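Local coordinates for protein epsin-3 (Saccharomyces cerevisiae, PDB 3ONK) that binds phosphoinositide-rich membranes through its ENTH domain, the part present here, and helps recruit clathrin to the Golgi network and endosomes, at residues R17-N22 with L71-Y76. Sequence-based numbering, arbitrary orientation.
Sequences REATNN and LQLLDY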
loop_
_atom_site.group_PDB
_atom_site.type_symbol
_atom_site.label_atom_id
_atom_site.label_comp_id
_atom_site.label_asym_id
_atom_site.label_seq_id
_atom_site.Cartn_x
_atom_site.Cartn_y
_atom_site.Cartn_z
ATOM N N ARG A 17 1.178 -0.328 -10.952
ATOM C CA ARG A 17 1.990 -1.493 -11.306
ATOM C C ARG A 17 3.477 -1.210 -11.125
ATOM O O ARG A 17 4.192 -2.005 -10.508
ATOM C CB ARG A 17 1.700 -1.966 -12.738
ATOM C CG ARG A 17 0.426 -2.774 -12.871
ATOM C CD ARG A 17 0.338 -3.483 -14.221
ATOM N NE ARG A 17 0.705 -4.897 -14.141
ATOM C CZ ARG A 17 1.829 -5.409 -14.636
ATOM N NH1 ARG A 17 2.079 -6.710 -14.521
ATOM N NH2 ARG A 17 2.704 -4.620 -15.253
ATOM N N GLU A 18 3.931 -0.078 -11.662
ATOM C CA GLU A 18 5.327 0.347 -11.540
ATOM C C GLU A 18 5.746 0.557 -10.085
ATOM O O GLU A 18 6.825 0.135 -9.666
ATOM C CB GLU A 18 5.601 1.642 -12.331
ATOM C CG GLU A 18 6.969 2.270 -11.972
ATOM C CD GLU A 18 7.285 3.583 -12.695
ATOM O OE1 GLU A 18 6.437 4.100 -13.453
ATOM O OE2 GLU A 18 8.407 4.102 -12.491
ATOM N N ALA A 19 4.898 1.226 -9.318
ATOM C CA ALA A 19 5.194 1.476 -7.903
ATOM C C ALA A 19 5.311 0.183 -7.084
ATOM O O ALA A 19 5.839 0.195 -5.970
ATOM C CB ALA A 19 4.134 2.367 -7.300
ATOM N N THR A 20 4.799 -0.922 -7.623
ATOM C CA THR A 20 4.815 -2.196 -6.902
ATOM C C THR A 20 5.489 -3.320 -7.691
ATOM O O THR A 20 5.292 -4.495 -7.383
ATOM C CB THR A 20 3.390 -2.632 -6.472
ATOM O OG1 THR A 20 2.558 -2.795 -7.624
ATOM C CG2 THR A 20 2.765 -1.575 -5.578
ATOM N N ASN A 21 6.298 -2.948 -8.688
ATOM C CA ASN A 21 7.026 -3.905 -9.524
ATOM C C ASN A 21 8.089 -4.687 -8.757
ATOM O O ASN A 21 8.259 -4.501 -7.542
ATOM C CB ASN A 21 7.658 -3.211 -10.746
ATOM C CG ASN A 21 8.802 -2.290 -10.377
ATOM O OD1 ASN A 21 9.453 -2.455 -9.345
ATOM N ND2 ASN A 21 9.069 -1.316 -11.236
ATOM N N ASN A 22 8.820 -5.538 -9.479
ATOM C CA ASN A 22 9.802 -6.432 -8.863
ATOM C C ASN A 22 11.245 -5.913 -8.757
ATOM O O ASN A 22 12.139 -6.654 -8.342
ATOM C CB ASN A 22 9.799 -7.791 -9.566
ATOM C CG ASN A 22 9.310 -8.905 -8.671
ATOM O OD1 ASN A 22 8.357 -9.616 -9.011
ATOM N ND2 ASN A 22 9.952 -9.062 -7.507
ATOM N N LEU A 71 2.377 -2.270 0.388
ATOM C CA LEU A 71 2.139 -1.753 1.741
ATOM C C LEU A 71 2.637 -0.323 1.886
ATOM O O LEU A 71 1.910 0.542 2.379
ATOM C CB LEU A 71 2.792 -2.641 2.812
ATOM C CG LEU A 71 2.220 -4.060 3.007
ATOM C CD1 LEU A 71 3.047 -4.798 4.063
ATOM C CD2 LEU A 71 0.744 -4.024 3.400
ATOM N N GLN A 72 3.884 -0.093 1.474
ATOM C CA GLN A 72 4.461 1.244 1.456
ATOM C C GLN A 72 3.565 2.230 0.724
ATOM O O GLN A 72 3.345 3.330 1.201
ATOM C CB GLN A 72 5.833 1.242 0.777
ATOM C CG GLN A 72 6.949 0.619 1.575
ATOM C CD GLN A 72 8.260 0.627 0.818
ATOM O OE1 GLN A 72 8.392 -0.025 -0.224
ATOM N NE2 GLN A 72 9.244 1.369 1.338
ATOM N N LEU A 73 3.081 1.849 -0.457
ATOM C CA LEU A 73 2.189 2.721 -1.231
ATOM C C LEU A 73 0.904 3.036 -0.470
ATOM O O LEU A 73 0.441 4.174 -0.442
ATOM C CB LEU A 73 1.824 2.068 -2.567
ATOM C CG LEU A 73 0.886 2.847 -3.491
ATOM C CD1 LEU A 73 1.367 4.281 -3.749
ATOM C CD2 LEU A 73 0.713 2.100 -4.820
ATOM N N LEU A 74 0.332 2.006 0.141
ATOM C CA LEU A 74 -0.946 2.125 0.816
ATOM C C LEU A 74 -0.788 2.993 2.062
ATOM O O LEU A 74 -1.687 3.751 2.428
ATOM C CB LEU A 74 -1.461 0.723 1.156
ATOM C CG LEU A 74 -2.936 0.387 1.385
ATOM C CD1 LEU A 74 -3.880 0.908 0.301
ATOM C CD2 LEU A 74 -3.073 -1.134 1.527
ATOM N N ASP A 75 0.375 2.912 2.698
ATOM C CA ASP A 75 0.654 3.797 3.815
ATOM C C ASP A 75 0.657 5.252 3.346
ATOM O O ASP A 75 0.032 6.130 3.942
ATOM C CB ASP A 75 2.008 3.460 4.443
ATOM C CG ASP A 75 2.280 4.271 5.694
ATOM O OD1 ASP A 75 1.588 4.043 6.703
ATOM O OD2 ASP A 75 3.157 5.163 5.658
ATOM N N TYR A 76 1.378 5.503 2.269
ATOM C CA TYR A 76 1.484 6.852 1.740
ATOM C C TYR A 76 0.095 7.387 1.383
ATOM O O TYR A 76 -0.209 8.545 1.642
ATOM C CB TYR A 76 2.406 6.861 0.514
ATOM C CG TYR A 76 2.732 8.244 -0.004
ATOM C CD1 TYR A 76 3.858 8.935 0.448
ATOM C CD2 TYR A 76 1.909 8.866 -0.941
ATOM C CE1 TYR A 76 4.156 10.202 -0.037
ATOM C CE2 TYR A 76 2.193 10.132 -1.421
ATOM C CZ TYR A 76 3.311 10.796 -0.967
ATOM O OH TYR A 76 3.585 12.058 -1.448
#
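The hydroxyl OG1 of Thr20 is hydrogen-bonded to Val16 O, four residues earlier and on helix 11-19, and has a weak second bond with Arg55 NE of helix 42-57. With chi1 at 60°, OG1 turns back to Val16 O, and the methyl CG2 takes the branch that meets helix 64-80. There it touches Leu73, whose CD2 is 4.3 Å from Thr20 CG2. The same CD2 methyl lies 4.2 Å from Ala19 CB, so a single leucine branch meets two consecutive residues. Leu73 reaches this far because its chain is extended: CG is anti to the backbone N (chi1 179°), and CD2 continues outward, anti to CA. In the all-helical ENTH domain this buried apolar contact brings together segments 49 residues apart, here Ala19 and Thr20 of segment 17-22 against Leu73 of helix 64-80. Ala19 CA and Leu73 CA are 7.4 Å apart, the nearest CA pair of the two segments. Leu31 and Ile35 of helix 29-38 also touch Ala19, while Ile52 of helix 42-57 touches Leu73. Thr20 N also donates to Arg17 O at 3.1 Å.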